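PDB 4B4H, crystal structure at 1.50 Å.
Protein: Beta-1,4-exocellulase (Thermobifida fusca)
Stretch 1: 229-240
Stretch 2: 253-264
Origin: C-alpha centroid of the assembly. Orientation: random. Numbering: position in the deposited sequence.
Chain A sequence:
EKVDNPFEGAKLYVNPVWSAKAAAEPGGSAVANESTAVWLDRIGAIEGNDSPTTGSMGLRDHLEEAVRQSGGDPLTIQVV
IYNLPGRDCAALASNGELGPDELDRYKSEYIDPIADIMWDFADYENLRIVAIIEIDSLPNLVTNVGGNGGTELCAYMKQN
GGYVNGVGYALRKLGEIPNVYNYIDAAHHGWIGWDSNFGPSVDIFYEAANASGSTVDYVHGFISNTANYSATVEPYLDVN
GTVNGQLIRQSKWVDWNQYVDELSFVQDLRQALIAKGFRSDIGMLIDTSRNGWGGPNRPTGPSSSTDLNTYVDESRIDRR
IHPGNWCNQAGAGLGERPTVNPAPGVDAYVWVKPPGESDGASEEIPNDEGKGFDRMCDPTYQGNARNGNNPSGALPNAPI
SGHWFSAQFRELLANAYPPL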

# COMPACT_ATOMS: atom_id res chain seq x y z
N TYR A 229 7.38 -0.43 2.59
CA TYR A 229 8.60 -1.23 2.77
C TYR A 229 8.72 -1.86 4.17
O TYR A 229 9.73 -2.47 4.48
CB TYR A 229 9.85 -0.36 2.50
CG TYR A 229 9.92 0.27 1.11
CD1 TYR A 229 9.37 1.53 0.85
CD2 TYR A 229 10.58 -0.38 0.06
CE1 TYR A 229 9.44 2.11 -0.41
CE2 TYR A 229 10.64 0.20 -1.19
CZ TYR A 229 10.10 1.46 -1.42
OH TYR A 229 10.20 2.01 -2.68
N SER A 230 7.68 -1.71 4.99
CA SER A 230 7.69 -2.18 6.37
C SER A 230 7.73 -3.70 6.38
O SER A 230 7.17 -4.33 5.47
CB SER A 230 6.50 -1.63 7.17
OG SER A 230 6.79 -0.30 7.61
N ALA A 231 8.44 -4.27 7.34
CA ALA A 231 8.69 -5.71 7.40
C ALA A 231 7.42 -6.47 7.76
O ALA A 231 6.68 -6.03 8.63
CB ALA A 231 9.81 -6.01 8.38
N THR A 232 7.19 -7.62 7.10
CA THR A 232 6.07 -8.51 7.46
C THR A 232 6.26 -9.02 8.89
O THR A 232 5.40 -8.78 9.75
CB THR A 232 5.95 -9.70 6.49
OG1 THR A 232 5.80 -9.23 5.16
CG2 THR A 232 4.74 -10.51 6.85
N VAL A 233 7.38 -9.72 9.11
CA VAL A 233 7.84 -10.06 10.46
C VAL A 233 9.29 -9.57 10.60
O VAL A 233 10.05 -9.65 9.65
CB VAL A 233 7.76 -11.58 10.76
CG1 VAL A 233 8.23 -11.87 12.18
CG2 VAL A 233 6.34 -12.12 10.54
N GLU A 234 9.65 -9.03 11.76
CA GLU A 234 11.05 -8.80 12.09
C GLU A 234 11.56 -10.03 12.85
O GLU A 234 11.19 -10.23 14.00
CB GLU A 234 11.22 -7.53 12.93
CG GLU A 234 11.11 -6.23 12.14
CD GLU A 234 12.39 -5.84 11.42
OE1 GLU A 234 13.37 -6.62 11.41
OE2 GLU A 234 12.42 -4.73 10.84
N PRO A 235 12.40 -10.86 12.20
CA PRO A 235 12.80 -12.14 12.79
C PRO A 235 13.59 -12.01 14.09
O PRO A 235 13.45 -12.85 14.98
CB PRO A 235 13.66 -12.79 11.69
CG PRO A 235 13.29 -12.09 10.44
CD PRO A 235 13.01 -10.68 10.87
N TYR A 236 14.38 -10.94 14.22
CA TYR A 236 15.35 -10.83 15.31
C TYR A 236 14.96 -9.76 16.34
O TYR A 236 15.72 -9.48 17.27
CB TYR A 236 16.76 -10.60 14.74
CG TYR A 236 17.08 -11.55 13.60
CD1 TYR A 236 17.00 -12.94 13.79
CD2 TYR A 236 17.45 -11.08 12.34
CE1 TYR A 236 17.26 -13.82 12.75
CE2 TYR A 236 17.73 -11.96 11.30
CZ TYR A 236 17.63 -13.33 11.51
OH TYR A 236 17.90 -14.23 10.49
N LEU A 237 13.77 -9.19 16.17
CA LEU A 237 13.32 -8.13 17.05
C LEU A 237 12.02 -8.52 17.74
O LEU A 237 11.06 -8.97 17.10
CB LEU A 237 13.14 -6.84 16.24
CG LEU A 237 13.77 -5.55 16.75
CD1 LEU A 237 15.22 -5.76 17.17
CD2 LEU A 237 13.69 -4.50 15.66
N ASP A 238 12.01 -8.35 19.06
CA ASP A 238 10.83 -8.58 19.89
C ASP A 238 10.44 -7.24 20.50
O ASP A 238 11.22 -6.64 21.24
CB ASP A 238 11.16 -9.61 20.98
CG ASP A 238 9.92 -10.13 21.70
OD1 ASP A 238 9.30 -9.37 22.48
OD2 ASP A 238 9.58 -11.32 21.53
N VAL A 239 9.24 -6.77 20.17
CA VAL A 239 8.77 -5.44 20.58
C VAL A 239 8.81 -5.27 22.11
O VAL A 239 8.85 -4.15 22.62
CB VAL A 239 7.37 -5.13 19.99
CG1 VAL A 239 6.28 -5.92 20.70
CG2 VAL A 239 7.09 -3.63 20.01
N ASN A 240 8.83 -6.40 22.83
CA ASN A 240 8.86 -6.40 24.30
C ASN A 240 10.23 -6.79 24.86
O ASN A 240 10.43 -6.80 26.08
CB ASN A 240 7.78 -7.33 24.86
CG ASN A 240 6.38 -6.97 24.39
OD1 ASN A 240 6.13 -5.86 23.90
ND2 ASN A 240 5.45 -7.90 24.56
N TRP A 253 14.51 3.74 16.48
CA TRP A 253 13.70 3.07 15.44
C TRP A 253 12.28 2.82 15.87
O TRP A 253 11.34 3.27 15.21
CB TRP A 253 14.34 1.75 15.01
CG TRP A 253 13.55 1.01 13.95
CD1 TRP A 253 12.96 -0.26 14.06
CD2 TRP A 253 13.24 1.45 12.57
NE1 TRP A 253 12.34 -0.62 12.88
CE2 TRP A 253 12.45 0.37 11.96
CE3 TRP A 253 13.52 2.60 11.82
CZ2 TRP A 253 12.00 0.45 10.64
CZ3 TRP A 253 13.05 2.67 10.50
CH2 TRP A 253 12.29 1.63 9.93
N VAL A 254 12.11 2.09 16.97
CA VAL A 254 10.77 1.65 17.41
C VAL A 254 9.94 2.82 17.95
O VAL A 254 8.75 2.93 17.67
CB VAL A 254 10.84 0.48 18.41
CG1 VAL A 254 9.46 -0.06 18.77
CG2 VAL A 254 11.71 -0.64 17.85
N ASP A 255 10.59 3.71 18.71
CA ASP A 255 9.97 4.94 19.23
C ASP A 255 8.60 4.76 19.91
O ASP A 255 7.69 5.57 19.72
CB ASP A 255 9.94 6.05 18.15
CG ASP A 255 9.63 7.42 18.73
OD1 ASP A 255 9.97 7.67 19.91
OD2 ASP A 255 9.05 8.26 18.00
N TRP A 256 8.48 3.70 20.71
CA TRP A 256 7.26 3.38 21.47
C TRP A 256 6.06 3.03 20.65
O TRP A 256 4.92 3.10 21.12
CB TRP A 256 6.96 4.44 22.52
CG TRP A 256 7.81 4.22 23.74
CD1 TRP A 256 9.04 4.81 24.05
CD2 TRP A 256 7.55 3.28 24.84
NE1 TRP A 256 9.52 4.33 25.24
CE2 TRP A 256 8.69 3.41 25.76
CE3 TRP A 256 6.52 2.40 25.14
CZ2 TRP A 256 8.77 2.67 26.93
CZ3 TRP A 256 6.62 1.65 26.33
CH2 TRP A 256 7.71 1.78 27.19
N ASN A 257 6.31 2.63 19.41
CA ASN A 257 5.29 2.00 18.60
C ASN A 257 4.91 0.69 19.28
O ASN A 257 5.75 0.05 19.92
CB ASN A 257 5.86 1.71 17.21
CG ASN A 257 4.80 1.60 16.15
OD1 ASN A 257 3.82 0.85 16.29
ND2 ASN A 257 4.99 2.32 15.05
N GLN A 258 3.65 0.31 19.16
CA GLN A 258 3.21 -0.99 19.69
C GLN A 258 3.72 -2.17 18.88
O GLN A 258 3.66 -3.32 19.34
CB GLN A 258 1.69 -1.04 19.76
CG GLN A 258 1.10 -0.05 20.73
CD GLN A 258 -0.41 -0.07 20.73
OE1 GLN A 258 -1.02 -0.50 21.71
NE2 GLN A 258 -1.02 0.40 19.64
N TYR A 259 4.18 -1.89 17.66
CA TYR A 259 4.56 -2.93 16.70
C TYR A 259 5.90 -2.60 16.06
O TYR A 259 6.24 -1.42 15.90
CB TYR A 259 3.48 -3.08 15.62
CG TYR A 259 2.08 -3.09 16.20
CD1 TYR A 259 1.57 -4.25 16.79
CD2 TYR A 259 1.29 -1.94 16.20
CE1 TYR A 259 0.31 -4.27 17.34
CE2 TYR A 259 0.02 -1.95 16.76
CZ TYR A 259 -0.47 -3.12 17.34
OH TYR A 259 -1.73 -3.12 17.90
N VAL A 260 6.64 -3.65 15.70
CA VAL A 260 7.86 -3.56 14.91
C VAL A 260 7.72 -4.17 13.50
O VAL A 260 8.68 -4.20 12.72
CB VAL A 260 9.06 -4.25 15.62
CG1 VAL A 260 9.27 -3.67 17.01
CG2 VAL A 260 8.86 -5.76 15.71
N ASP A 261 6.53 -4.67 13.18
CA ASP A 261 6.28 -5.29 11.87
C ASP A 261 4.80 -5.25 11.48
O ASP A 261 3.94 -4.92 12.29
CB ASP A 261 6.88 -6.71 11.81
CG ASP A 261 6.33 -7.65 12.88
OD1 ASP A 261 5.12 -7.61 13.19
OD2 ASP A 261 7.13 -8.45 13.39
N GLU A 262 4.52 -5.61 10.23
CA GLU A 262 3.17 -5.48 9.68
C GLU A 262 2.22 -6.57 10.14
O GLU A 262 1.02 -6.33 10.33
CB GLU A 262 3.22 -5.46 8.15
CG GLU A 262 3.81 -4.19 7.55
CD GLU A 262 3.00 -2.96 7.93
OE1 GLU A 262 1.89 -2.79 7.41
OE2 GLU A 262 3.46 -2.17 8.78
N LEU A 263 2.73 -7.78 10.32
CA LEU A 263 1.86 -8.88 10.66
C LEU A 263 1.23 -8.71 12.04
O LEU A 263 0.01 -8.86 12.19
CB LEU A 263 2.57 -10.22 10.53
CG LEU A 263 1.68 -11.43 10.84
CD1 LEU A 263 0.52 -11.56 9.87
CD2 LEU A 263 2.50 -12.71 10.85
N SER A 264 2.05 -8.37 13.04
CA SER A 264 1.53 -8.12 14.37
C SER A 264 0.46 -7.04 14.30
O SER A 264 -0.60 -7.16 14.91
CB SER A 264 2.64 -7.68 15.32
OG SER A 264 3.27 -6.51 14.84
O HOH W 1 10.81 -2.63 11.83
O HOH W 2 8.54 -9.90 15.71

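A carboxylate just before a helix is usually described by what it does for the helix, yet its two oxygens can serve two masters, and this contact in a Thermobifida fusca exocellulase is a compact example. Asp261 occupies the N-cap position, and its OD1 accepts from Ser264 N at 3.2 Å and from Ser264 OG at 2.7 Å. The other carboxylate oxygen, Asp261 OD2, faces the neighbouring loop and accepts from Glu234 N at 3.1 Å, with a nearly straight N-H...O angle of 164°. One side chain thus caps a helix and ties down a segment that has no regular secondary structure of its own.

The loop answers with its backbone. The first amides of a helix lack carbonyl partners within it, and here two of them are supplied from outside: Glu262 N donates to Ala231 O at 2.7 Å and Leu263 N to Thr232 O at 2.9 Å, both at 160°. Consecutive carbonyls therefore meet consecutive amides. Nearby, Val233 CG2 packs on Leu263 CD2 at 3.9 Å, an apolar flank to this polar core.

The two residues that cover the most surface, Val239 and Val260, lie beyond the cap and meet each other. Val239 CG2 sits 3.7 Å from Val260 CG1, and the same methyl comes within 3.5 Å of Gln258 O, so it rests against backbone as well as side chain. The other methyl of Val260, CG2, lies 4.4 Å from Leu237 CB and 4.1 Å from Glu234 CB. Polar groups remain satisfied beside this apolar patch: water 1 donates to Val260 O and to Glu234 OE2, each at 2.8 Å, and accepts from Trp253 NE1 at 2.7 Å, bridging the two stretches. Valine packing and helix capping thus adjoin along one continuous contact.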